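Local coordinates for protein glycosyltransferase (duf1792) (PDB 5V4A) that binds UDP as the C-terminal GT-D-fold domain of a larger streptococcal glycosyltransferase and probably transfers a sugar from a UDP-activated donor, at residues G148-S153 with Q253-R258; V42-D47 with L200-K205; Q13-L18 with A132-L137; Q136-K141 with N157-G162. All blocks are in the same frame, centred on the assembly; numbering follows the deposited sequence.

Contact 1: residues G148-S153 with Q253-R258; sequences GLTSRS and QDIEFR. With UDP (uridine-5'-diphosphate), chain C.
Phe-257 and Arg-152 carry this surface contact, with Thr-150 beside the tip of the ring. The aromatic ring reaches out of the 253-258 loop and lies against the turn that follows strand 142-148. Arg-152 covers one face of it. The guanidinium is almost parallel to the ring, its plane turned by only 10°, and the two centres are 4.3 Å apart. The cation is displaced from the ring axis: NH1 sits 3.6 Å above the plane toward the rim, so this is an off-centre cation-pi stack. Ahead of the charge, CD of Arg-152 passes over the same face and makes a CH-pi contact 3.8 Å from the ring centroid. A bend at chi3 (72°) folds the end of the arginine flat against the ring.

At the far end of the ring, CZ of Phe-257 meets three things: the carbonyl O of Leu-149 at 3.5 Å, CG of Leu-149, and CG2 of Thr-150 at 4.1 Å. The Thr-150 hydroxyl is engaged elsewhere, bonded to Asp-252. NH2 of Arg-152 lies 2.6 Å from O of Arg-258, but at too poor an angle for a hydrogen bond. The polar link runs through a water instead, which accepts from Arg-152 NE and from the backbone N of Arg-258. Arg-152 also makes a cation-pi contact with Tyr-263.

The same turn holds Ser-151, whose OG is hydrogen-bonded to O3' of UDP at 2.8 Å. An arginine stacked on Phe-257 and tied by water to the backbone of Arg-258 thus links the 253-258 loop to the turn that grips the ribose, and probably steadies that turn.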
# COMPACT_ATOMS: atom_id res chain seq x y z
N GLY A 148 -10.19 3.54 23.63
CA GLY A 148 -10.95 4.26 24.64
C GLY A 148 -12.36 4.64 24.21
O GLY A 148 -12.75 4.55 23.04
N LEU A 149 -13.12 5.11 25.20
CA LEU A 149 -14.53 5.41 25.00
C LEU A 149 -14.75 6.45 23.90
O LEU A 149 -15.70 6.34 23.12
CB LEU A 149 -15.15 5.90 26.32
CG LEU A 149 -16.65 6.19 26.28
CD1 LEU A 149 -17.43 4.96 25.83
CD2 LEU A 149 -17.15 6.71 27.63
N THR A 150 -13.89 7.46 23.82
CA THR A 150 -14.05 8.55 22.86
C THR A 150 -13.30 8.33 21.56
O THR A 150 -13.49 9.10 20.62
CB THR A 150 -13.60 9.89 23.48
OG1 THR A 150 -12.20 9.84 23.78
CG2 THR A 150 -14.42 10.22 24.73
N SER A 151 -12.48 7.28 21.49
CA SER A 151 -11.66 7.00 20.31
C SER A 151 -12.53 6.81 19.07
O SER A 151 -12.32 7.48 18.05
CB SER A 151 -10.82 5.75 20.58
OG SER A 151 -9.73 6.04 21.44
N ARG A 152 -13.49 5.89 19.14
CA ARG A 152 -14.44 5.61 18.06
C ARG A 152 -13.74 5.50 16.71
O ARG A 152 -14.20 6.01 15.68
CB ARG A 152 -15.56 6.66 18.08
CG ARG A 152 -16.36 6.56 19.40
CD ARG A 152 -17.45 7.63 19.61
NE ARG A 152 -18.62 7.47 18.78
CZ ARG A 152 -19.66 6.72 19.09
NH1 ARG A 152 -19.67 6.03 20.21
NH2 ARG A 152 -20.70 6.64 18.26
N SER A 153 -12.61 4.80 16.69
CA SER A 153 -11.82 4.65 15.48
C SER A 153 -12.64 4.00 14.37
O SER A 153 -13.29 2.98 14.58
CB SER A 153 -10.56 3.83 15.78
OG SER A 153 -9.77 4.52 16.74
N GLN A 253 -12.99 17.66 25.66
CA GLN A 253 -14.15 18.51 25.88
C GLN A 253 -15.00 18.59 24.62
O GLN A 253 -14.54 18.35 23.50
CB GLN A 253 -13.71 19.92 26.30
CG GLN A 253 -13.34 20.85 25.14
CD GLN A 253 -11.96 20.62 24.55
OE1 GLN A 253 -11.15 19.83 25.06
NE2 GLN A 253 -11.68 21.31 23.44
N ASP A 254 -16.29 18.90 24.81
CA ASP A 254 -17.21 19.17 23.69
C ASP A 254 -17.27 18.00 22.70
O ASP A 254 -16.98 18.14 21.51
CB ASP A 254 -16.82 20.48 22.99
CG ASP A 254 -16.95 21.69 23.91
OD1 ASP A 254 -17.95 21.72 24.64
OD2 ASP A 254 -16.07 22.57 23.91
N ILE A 255 -17.67 16.84 23.22
CA ILE A 255 -17.86 15.65 22.41
C ILE A 255 -19.26 15.10 22.67
O ILE A 255 -19.60 14.79 23.81
CB ILE A 255 -16.79 14.58 22.72
CG1 ILE A 255 -15.42 15.03 22.21
CG2 ILE A 255 -17.18 13.22 22.16
CD1 ILE A 255 -14.30 14.07 22.57
N GLU A 256 -20.03 14.91 21.60
CA GLU A 256 -21.35 14.29 21.68
C GLU A 256 -21.40 13.18 20.62
O GLU A 256 -21.22 13.45 19.43
CB GLU A 256 -22.46 15.34 21.49
CG GLU A 256 -22.75 15.75 20.05
CD GLU A 256 -21.93 16.94 19.58
OE1 GLU A 256 -22.06 17.27 18.38
OE2 GLU A 256 -21.18 17.54 20.39
N PHE A 257 -21.57 11.94 21.06
CA PHE A 257 -21.46 10.80 20.14
C PHE A 257 -22.60 10.80 19.12
O PHE A 257 -23.75 11.08 19.45
CB PHE A 257 -21.46 9.47 20.91
CG PHE A 257 -20.26 9.27 21.82
CD1 PHE A 257 -19.04 9.88 21.54
CD2 PHE A 257 -20.35 8.42 22.91
CE1 PHE A 257 -17.95 9.68 22.36
CE2 PHE A 257 -19.25 8.21 23.73
CZ PHE A 257 -18.05 8.85 23.46
N ARG A 258 -22.26 10.45 17.89
CA ARG A 258 -23.28 10.12 16.90
C ARG A 258 -23.73 8.69 17.16
O ARG A 258 -22.91 7.83 17.46
CB ARG A 258 -22.72 10.24 15.49
CG ARG A 258 -22.55 11.66 14.96
CD ARG A 258 -23.60 12.06 13.92
NE ARG A 258 -23.08 13.07 12.99
CZ ARG A 258 -23.56 14.31 12.88
NH1 ARG A 258 -24.58 14.71 13.62
NH2 ARG A 258 -23.01 15.16 12.02
N1 UDP C . -6.43 6.94 24.76
C2 UDP C . -7.39 6.22 25.43
N3 UDP C . -7.16 6.07 26.77
C4 UDP C . -6.09 6.56 27.50
C5 UDP C . -5.13 7.28 26.73
C6 UDP C . -5.32 7.43 25.40
O2 UDP C . -8.37 5.75 24.88
O4 UDP C . -6.02 6.32 28.72
C1' UDP C . -6.58 7.07 23.28
C2' UDP C . -7.00 8.43 22.73
O2' UDP C . -8.40 8.65 22.91
C3' UDP C . -6.58 8.26 21.26
C4' UDP C . -5.37 7.32 21.33
O4' UDP C . -5.33 6.82 22.68
O3' UDP C . -7.58 7.62 20.47
C5' UDP C . -4.04 7.92 20.95
O5' UDP C . -2.93 7.03 21.20
PA UDP C . -1.44 7.52 21.01
O1A UDP C . -1.08 8.59 22.05
O2A UDP C . -0.59 6.30 20.97
O3A UDP C . -1.44 8.27 19.56
PB UDP C . -0.30 8.75 18.56
O1B UDP C . 0.98 8.27 19.25
O2B UDP C . -0.41 10.29 18.63
O3B UDP C . -0.48 8.16 17.19
O HOH W 1 -19.54 9.45 16.88

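Contact 2: residues V42-D47 with L200-K205; sequences VYQDFD and LGPTAK. With UDP (uridine-5'-diphosphate), chain C.
One face of the Tyr-43 ring is laid over the uracil, whose C6 sits 3.3 Å from the ring plane and above its centre. At the edge of the ring, near its plane, CE1 meets CD of Pro-202 at 3.8 Å. Gly-201, having no side chain, lets the same CE1 come within 3.9 Å of its CA. Tyr-43 CG takes the crowded position between backbone N and carbonyl carbon (chi1 54°), which swings the ring over the nucleotide.

Gln-44 slides past the proline ring in the opposite direction, CB against CG. Its chain bends at chi2, and the orientation of the amide is set by NE2, which donates in plane, and almost dead straight (176°), to a lone pair of Asp-45 O. OE1 then faces a water, which donates to it at 2.6 Å and to UDP O4, while accepting from Thr-203 OG1.

On the helix side, Gly-201 N donates to UDP O5' and Lys-205 NZ to UDP O2A at 2.9 Å; Asp-220 is a salt-bridge partner of the same lysine. The bound water reads O4 as an acceptor, consistent with recognition of uracil, while the lysine would help to balance the charge of the alpha phosphate.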
# COMPACT_ATOMS: atom_id res chain seq x y z
N VAL A 42 -2.05 14.69 29.36
CA VAL A 42 -3.46 15.06 29.49
C VAL A 42 -4.35 13.84 29.65
O VAL A 42 -5.23 13.82 30.52
CB VAL A 42 -3.91 15.95 28.31
CG1 VAL A 42 -5.43 16.14 28.35
CG2 VAL A 42 -3.23 17.30 28.39
N TYR A 43 -4.15 12.78 28.86
CA TYR A 43 -5.00 11.62 29.06
C TYR A 43 -4.29 10.46 29.77
O TYR A 43 -4.79 9.33 29.76
CB TYR A 43 -5.64 11.13 27.74
CG TYR A 43 -4.73 10.84 26.57
CD1 TYR A 43 -3.62 10.03 26.70
CD2 TYR A 43 -5.06 11.30 25.29
CE1 TYR A 43 -2.81 9.73 25.60
CE2 TYR A 43 -4.27 11.02 24.20
CZ TYR A 43 -3.14 10.23 24.35
OH TYR A 43 -2.35 9.95 23.26
N GLN A 44 -3.18 10.73 30.46
CA GLN A 44 -2.60 9.70 31.33
C GLN A 44 -1.81 10.37 32.46
O GLN A 44 -0.79 11.01 32.19
CB GLN A 44 -1.71 8.75 30.54
CG GLN A 44 -1.09 7.68 31.44
CD GLN A 44 -2.13 6.85 32.18
OE1 GLN A 44 -2.89 6.10 31.56
NE2 GLN A 44 -2.15 6.96 33.52
N ASP A 45 -2.29 10.21 33.70
CA ASP A 45 -1.56 10.69 34.86
C ASP A 45 -0.28 9.88 35.09
O ASP A 45 -0.20 8.69 34.77
CB ASP A 45 -2.40 10.59 36.15
CG ASP A 45 -3.67 11.42 36.11
OD1 ASP A 45 -3.85 12.25 35.18
OD2 ASP A 45 -4.50 11.25 37.03
N PHE A 46 0.71 10.53 35.69
CA PHE A 46 1.93 9.84 36.04
C PHE A 46 1.63 8.66 36.96
O PHE A 46 0.86 8.78 37.92
CB PHE A 46 2.92 10.79 36.73
CG PHE A 46 4.10 10.09 37.35
CD1 PHE A 46 4.15 9.87 38.71
CD2 PHE A 46 5.15 9.63 36.56
CE1 PHE A 46 5.23 9.21 39.29
CE2 PHE A 46 6.24 8.96 37.13
CZ PHE A 46 6.28 8.76 38.50
N ASP A 47 2.24 7.53 36.65
CA ASP A 47 2.21 6.30 37.43
C ASP A 47 3.63 5.75 37.36
O ASP A 47 4.17 5.60 36.26
CB ASP A 47 1.19 5.30 36.88
CG ASP A 47 1.21 3.97 37.62
OD1 ASP A 47 2.23 3.25 37.55
OD2 ASP A 47 0.19 3.62 38.24
N LEU A 200 -4.61 3.52 22.42
CA LEU A 200 -4.80 3.63 23.86
C LEU A 200 -3.66 4.35 24.55
O LEU A 200 -3.37 4.07 25.72
CB LEU A 200 -4.99 2.22 24.48
CG LEU A 200 -5.76 2.05 25.80
CD1 LEU A 200 -7.22 2.50 25.71
CD2 LEU A 200 -5.64 0.59 26.31
N GLY A 201 -3.04 5.32 23.88
CA GLY A 201 -2.00 6.13 24.50
C GLY A 201 -0.88 5.30 25.08
O GLY A 201 -0.48 4.28 24.51
N PRO A 202 -0.37 5.72 26.25
CA PRO A 202 0.76 4.99 26.86
C PRO A 202 0.41 3.57 27.28
O PRO A 202 1.29 2.70 27.29
CB PRO A 202 1.13 5.88 28.06
CG PRO A 202 0.49 7.21 27.78
CD PRO A 202 -0.75 6.90 27.04
N THR A 203 -0.85 3.30 27.64
CA THR A 203 -1.27 1.94 27.97
C THR A 203 -1.18 1.02 26.75
O THR A 203 -0.91 -0.18 26.90
CB THR A 203 -2.69 1.94 28.54
OG1 THR A 203 -2.76 2.86 29.64
CG2 THR A 203 -3.14 0.55 28.99
N ALA A 204 -1.38 1.56 25.55
CA ALA A 204 -1.25 0.72 24.35
C ALA A 204 0.15 0.11 24.26
O ALA A 204 0.30 -1.03 23.79
CB ALA A 204 -1.54 1.55 23.10
N LYS A 205 1.18 0.82 24.72
CA LYS A 205 2.54 0.34 24.51
C LYS A 205 2.85 -0.84 25.43
O LYS A 205 3.48 -1.82 25.01
CB LYS A 205 3.54 1.47 24.75
CG LYS A 205 3.43 2.58 23.71
CD LYS A 205 2.47 3.66 24.06
CE LYS A 205 2.47 4.77 22.99
NZ LYS A 205 1.62 4.57 21.77
N1 UDP C . -6.43 6.94 24.76
C2 UDP C . -7.39 6.22 25.43
N3 UDP C . -7.16 6.07 26.77
C4 UDP C . -6.09 6.56 27.50
C5 UDP C . -5.13 7.28 26.73
C6 UDP C . -5.32 7.43 25.40
O2 UDP C . -8.37 5.75 24.88
O4 UDP C . -6.02 6.32 28.72
C1' UDP C . -6.58 7.07 23.28
C2' UDP C . -7.00 8.43 22.73
O2' UDP C . -8.40 8.65 22.91
C3' UDP C . -6.58 8.26 21.26
C4' UDP C . -5.37 7.32 21.33
O4' UDP C . -5.33 6.82 22.68
O3' UDP C . -7.58 7.62 20.47
C5' UDP C . -4.04 7.92 20.95
O5' UDP C . -2.93 7.03 21.20
PA UDP C . -1.44 7.52 21.01
O1A UDP C . -1.08 8.59 22.05
O2A UDP C . -0.59 6.30 20.97
O3A UDP C . -1.44 8.27 19.56
PB UDP C . -0.30 8.75 18.56
O1B UDP C . 0.98 8.27 19.25
O2B UDP C . -0.41 10.29 18.63
O3B UDP C . -0.48 8.16 17.19
O HOH W 2 -3.06 5.42 29.07

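Contact 3: residues Q13-L18 with A132-L137; sequences QSLDYL and AKLKQL
Two nearly parallel helices pack side by side here, joining the two halves of this GT-D alpha/beta fold: helix 11-21 leads into strand 24-27 of the three-stranded sheet, and helix 127-138 leads toward strand 142-148 of the five-stranded one. The segment axes approach to 10.0 Å and cross at 21°, so the interface runs along both helices, with Leu-15 beside Lys-133 and Leu-18 beside Leu-137.

The apolar layer is made by leucines. Leu-15 straddles its neighbours with its two methyls: CD1 rests on the CB of Lys-133, and CD2 meets CD2 of Leu-134 at 3.8 Å. A turn later along both helices, CD2 of Leu-137 touches CB of Leu-18 at 4.0 Å. Leu-18 also reaches Met-67 of strand 66-70, which carries the layer to the sheet; Leu-19 of the same helix adds to the packing on Lys-133 and Leu-137.

Charge closes the flank. CB of Asp-16 points away from the other helix, yet the carboxylate returns to it and forms a buried salt bridge with Lys-133. NZ also donates to Asn-12 OD1, its strongest polar partner, so the ammonium is probably well compensated by one helix. Asp-16 and Lys-133 both pack on Gly-129 of the second subunit, placing the bridge at the dimer interface.

The lysine chain bends at chi3 (-91°), bringing NZ to 2.9 Å from Asp-16 OD1, which it meets from above the carboxylate plane, 39° out of it, while OD2 stays 3.8 Å from NZ.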
# COMPACT_ATOMS: atom_id res chain seq x y z
N GLN A 13 9.52 2.73 5.01
CA GLN A 13 10.31 1.57 5.42
C GLN A 13 9.67 0.83 6.59
O GLN A 13 9.75 -0.41 6.66
CB GLN A 13 11.73 2.02 5.77
CG GLN A 13 12.57 2.39 4.57
CD GLN A 13 13.85 3.11 4.94
OE1 GLN A 13 13.89 3.88 5.89
NE2 GLN A 13 14.91 2.83 4.20
N SER A 14 9.04 1.56 7.52
CA SER A 14 8.41 0.91 8.67
C SER A 14 7.20 0.08 8.24
O SER A 14 7.04 -1.07 8.67
CB SER A 14 7.98 1.96 9.71
OG SER A 14 9.07 2.75 10.11
N LEU A 15 6.32 0.67 7.42
CA LEU A 15 5.16 -0.07 6.94
C LEU A 15 5.58 -1.31 6.15
O LEU A 15 5.04 -2.40 6.35
CB LEU A 15 4.25 0.84 6.09
CG LEU A 15 3.53 1.95 6.89
CD1 LEU A 15 2.74 2.82 5.94
CD2 LEU A 15 2.64 1.34 7.96
N ASP A 16 6.59 -1.17 5.28
CA ASP A 16 7.08 -2.33 4.53
C ASP A 16 7.62 -3.43 5.45
O ASP A 16 7.52 -4.62 5.13
CB ASP A 16 8.18 -1.92 3.55
CG ASP A 16 7.66 -1.19 2.32
OD1 ASP A 16 6.43 -1.06 2.14
OD2 ASP A 16 8.52 -0.67 1.59
N TYR A 17 8.23 -3.05 6.58
CA TYR A 17 8.72 -4.05 7.52
C TYR A 17 7.58 -4.86 8.11
O TYR A 17 7.65 -6.09 8.20
CB TYR A 17 9.54 -3.39 8.64
CG TYR A 17 10.34 -4.38 9.51
CD1 TYR A 17 9.80 -4.88 10.68
CD2 TYR A 17 11.59 -4.81 9.13
CE1 TYR A 17 10.52 -5.77 11.48
CE2 TYR A 17 12.31 -5.72 9.89
CZ TYR A 17 11.78 -6.19 11.07
OH TYR A 17 12.50 -7.08 11.84
N LEU A 18 6.50 -4.17 8.52
CA LEU A 18 5.34 -4.86 9.09
C LEU A 18 4.67 -5.76 8.06
O LEU A 18 4.19 -6.84 8.41
CB LEU A 18 4.35 -3.84 9.65
CG LEU A 18 4.82 -2.97 10.83
CD1 LEU A 18 3.75 -1.95 11.25
CD2 LEU A 18 5.24 -3.83 12.03
N ALA A 132 -2.88 3.51 2.22
CA ALA A 132 -3.12 2.27 1.49
C ALA A 132 -2.36 1.10 2.12
O ALA A 132 -2.92 0.01 2.28
CB ALA A 132 -2.74 2.42 0.02
N LYS A 133 -1.09 1.31 2.47
CA LYS A 133 -0.32 0.21 3.05
C LYS A 133 -0.80 -0.13 4.45
O LYS A 133 -0.81 -1.30 4.85
CB LYS A 133 1.16 0.58 3.06
CG LYS A 133 1.79 0.57 1.66
CD LYS A 133 3.29 0.42 1.71
CE LYS A 133 3.99 1.74 1.75
NZ LYS A 133 5.45 1.61 1.55
N LEU A 134 -1.22 0.89 5.21
CA LEU A 134 -1.82 0.63 6.51
C LEU A 134 -3.07 -0.22 6.37
O LEU A 134 -3.24 -1.22 7.08
CB LEU A 134 -2.16 1.94 7.21
CG LEU A 134 -1.05 2.69 7.94
CD1 LEU A 134 -1.36 4.19 8.04
CD2 LEU A 134 -0.83 2.11 9.36
N LYS A 135 -3.96 0.14 5.42
CA LYS A 135 -5.19 -0.62 5.25
C LYS A 135 -4.91 -2.07 4.89
O LYS A 135 -5.65 -2.96 5.31
CB LYS A 135 -6.11 0.00 4.19
CG LYS A 135 -6.72 1.36 4.58
CD LYS A 135 -7.71 1.79 3.55
CE LYS A 135 -8.38 3.08 3.94
NZ LYS A 135 -9.00 3.64 2.72
N GLN A 136 -3.82 -2.32 4.16
CA GLN A 136 -3.48 -3.68 3.77
C GLN A 136 -3.10 -4.54 4.97
O GLN A 136 -3.18 -5.77 4.89
CB GLN A 136 -2.33 -3.65 2.75
CG GLN A 136 -2.10 -4.97 1.99
CD GLN A 136 -3.25 -5.33 1.07
OE1 GLN A 136 -4.00 -4.47 0.61
NE2 GLN A 136 -3.39 -6.62 0.80
N LEU A 137 -2.70 -3.92 6.07
CA LEU A 137 -2.37 -4.67 7.28
C LEU A 137 -3.60 -5.37 7.85
O LEU A 137 -3.48 -6.46 8.44
CB LEU A 137 -1.76 -3.74 8.32
CG LEU A 137 -0.36 -3.20 8.03
CD1 LEU A 137 -0.02 -2.14 9.06
CD2 LEU A 137 0.66 -4.32 8.09

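Contact 4: residues Q136-K141 with N157-G162; sequences QLWQDK and NDLFDG
The backbone N of Asp-140 donates to the carbonyl O of Gly-162 at 2.8 Å, nearly straight at 166°, tying main chain to main chain. A second bond is longer and more bent: indole NE1 of Trp-138 donates to O of Leu-159 at 3.2 Å, with the oxygen near the ring plane. That carbonyl also accepts from a water (2.7 Å), itself accepting from Gln-139 NE2 and Gly-162 N, so three bonds fix it in the seam.

Trp-138 CG sits in the crowded position between backbone N and carbonyl carbon (chi1 53°), which turns the indole toward 157-162. The Gln-139 amide lies against Gly-162, with OE1 3.3 Å from its CA. Phe-160 CE1 stands 3.5 Å above the centre of the Trp-138 ring system, the two rings meeting obliquely with planes 57° apart. CD2 of Leu-159 touches the indole at CZ2, 3.6 Å away.

An Asx turn at Asn-157 leads into the type I turn 158-161, which meets the type II turn 138-141 at the exit of helix 127-138. Both turns lie beside the parallel five-stranded sheet of the GT-D alpha/beta fold, against strands 142-148 and 195-199.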
# COMPACT_ATOMS: atom_id res chain seq x y z
N GLN A 136 -3.82 -2.32 4.16
CA GLN A 136 -3.48 -3.68 3.77
C GLN A 136 -3.10 -4.54 4.97
O GLN A 136 -3.18 -5.77 4.89
CB GLN A 136 -2.33 -3.65 2.75
CG GLN A 136 -2.10 -4.97 1.99
CD GLN A 136 -3.25 -5.33 1.07
OE1 GLN A 136 -4.00 -4.47 0.61
NE2 GLN A 136 -3.39 -6.62 0.80
N LEU A 137 -2.70 -3.92 6.07
CA LEU A 137 -2.37 -4.67 7.28
C LEU A 137 -3.60 -5.37 7.85
O LEU A 137 -3.48 -6.46 8.44
CB LEU A 137 -1.76 -3.74 8.32
CG LEU A 137 -0.36 -3.20 8.03
CD1 LEU A 137 -0.02 -2.14 9.06
CD2 LEU A 137 0.66 -4.32 8.09
N TRP A 138 -4.78 -4.78 7.70
CA TRP A 138 -5.98 -5.38 8.24
C TRP A 138 -6.99 -5.80 7.18
O TRP A 138 -8.06 -6.29 7.56
CB TRP A 138 -6.65 -4.43 9.24
CG TRP A 138 -6.95 -3.01 8.78
CD1 TRP A 138 -7.95 -2.61 7.93
CD2 TRP A 138 -6.27 -1.81 9.18
NE1 TRP A 138 -7.92 -1.24 7.77
CE2 TRP A 138 -6.91 -0.73 8.53
CE3 TRP A 138 -5.19 -1.55 10.03
CZ2 TRP A 138 -6.49 0.59 8.71
CZ3 TRP A 138 -4.78 -0.23 10.20
CH2 TRP A 138 -5.43 0.82 9.54
N GLN A 139 -6.69 -5.64 5.89
CA GLN A 139 -7.63 -6.03 4.85
C GLN A 139 -7.99 -7.51 4.98
O GLN A 139 -7.10 -8.36 5.05
CB GLN A 139 -7.04 -5.77 3.46
CG GLN A 139 -7.05 -4.34 3.00
CD GLN A 139 -8.42 -3.72 3.12
OE1 GLN A 139 -9.31 -3.97 2.29
NE2 GLN A 139 -8.62 -2.92 4.17
N ASP A 140 -9.29 -7.79 5.02
CA ASP A 140 -9.83 -9.16 5.06
C ASP A 140 -9.43 -9.92 6.32
O ASP A 140 -9.40 -11.15 6.33
CB ASP A 140 -9.42 -9.96 3.82
CG ASP A 140 -10.04 -9.42 2.54
OD1 ASP A 140 -9.28 -8.99 1.64
OD2 ASP A 140 -11.29 -9.41 2.43
N LYS A 141 -9.15 -9.21 7.42
CA LYS A 141 -8.80 -9.81 8.69
C LYS A 141 -9.95 -9.64 9.67
O LYS A 141 -10.68 -8.65 9.61
CB LYS A 141 -7.54 -9.16 9.29
CG LYS A 141 -6.30 -9.24 8.41
CD LYS A 141 -5.81 -10.66 8.25
CE LYS A 141 -4.43 -10.69 7.63
NZ LYS A 141 -3.52 -9.75 8.36
N ASN A 157 -16.26 6.91 9.01
CA ASN A 157 -15.38 6.88 7.86
C ASN A 157 -15.19 5.43 7.46
O ASN A 157 -15.71 4.51 8.10
CB ASN A 157 -14.06 7.61 8.17
CG ASN A 157 -13.25 6.92 9.28
OD1 ASN A 157 -12.84 5.77 9.13
ND2 ASN A 157 -13.02 7.62 10.39
N ASP A 158 -14.45 5.20 6.37
CA ASP A 158 -14.28 3.87 5.81
C ASP A 158 -12.91 3.27 6.10
O ASP A 158 -12.41 2.43 5.33
CB ASP A 158 -14.55 3.89 4.30
CG ASP A 158 -13.49 4.64 3.53
OD1 ASP A 158 -12.73 5.40 4.16
OD2 ASP A 158 -13.42 4.49 2.30
N LEU A 159 -12.28 3.71 7.19
CA LEU A 159 -10.92 3.25 7.52
C LEU A 159 -10.82 1.72 7.56
O LEU A 159 -9.90 1.13 6.98
CB LEU A 159 -10.50 3.83 8.87
CG LEU A 159 -9.09 4.36 9.15
CD1 LEU A 159 -8.74 4.18 10.62
CD2 LEU A 159 -8.02 3.77 8.29
N PHE A 160 -11.76 1.08 8.25
CA PHE A 160 -11.74 -0.36 8.51
C PHE A 160 -12.79 -1.11 7.70
O PHE A 160 -13.08 -2.28 7.99
CB PHE A 160 -11.96 -0.62 10.01
CG PHE A 160 -10.90 -0.03 10.88
CD1 PHE A 160 -9.57 -0.41 10.74
CD2 PHE A 160 -11.22 0.93 11.84
CE1 PHE A 160 -8.59 0.14 11.55
CE2 PHE A 160 -10.24 1.49 12.65
CZ PHE A 160 -8.92 1.09 12.51
N ASP A 161 -13.35 -0.48 6.67
CA ASP A 161 -14.38 -1.13 5.87
C ASP A 161 -13.83 -2.33 5.10
O ASP A 161 -14.61 -3.20 4.69
CB ASP A 161 -15.02 -0.12 4.92
CG ASP A 161 -16.01 0.83 5.62
OD1 ASP A 161 -16.07 0.85 6.88
OD2 ASP A 161 -16.73 1.57 4.91
N GLY A 162 -12.51 -2.40 4.89
CA GLY A 162 -11.88 -3.54 4.24
C GLY A 162 -11.60 -4.73 5.14
O GLY A 162 -11.19 -5.79 4.65
O HOH W 3 -10.01 -0.95 5.21

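Overall arrangement
From the N terminus, contact 3 opens first, on helix 11-21, and closes on helix 127-138, joining the helix before the three-stranded sheet to the one before the five-stranded sheet. Contact 2 opens inside that span, at 42-47, and closes beyond it at 200-205, so the two cross. Contact 4 starts where contact 3 ends and ties the exit of helix 127-138 to the loop after strand 142-148, wholly within the span of contact 2. Contact 1 runs from 148-153 to 253-258 and crosses both contact 4 and contact 2. Contacts 1 and 2 bring loops to the UDP site; contacts 3 and 4, about 12 Å apart between centres, both touch the second subunit.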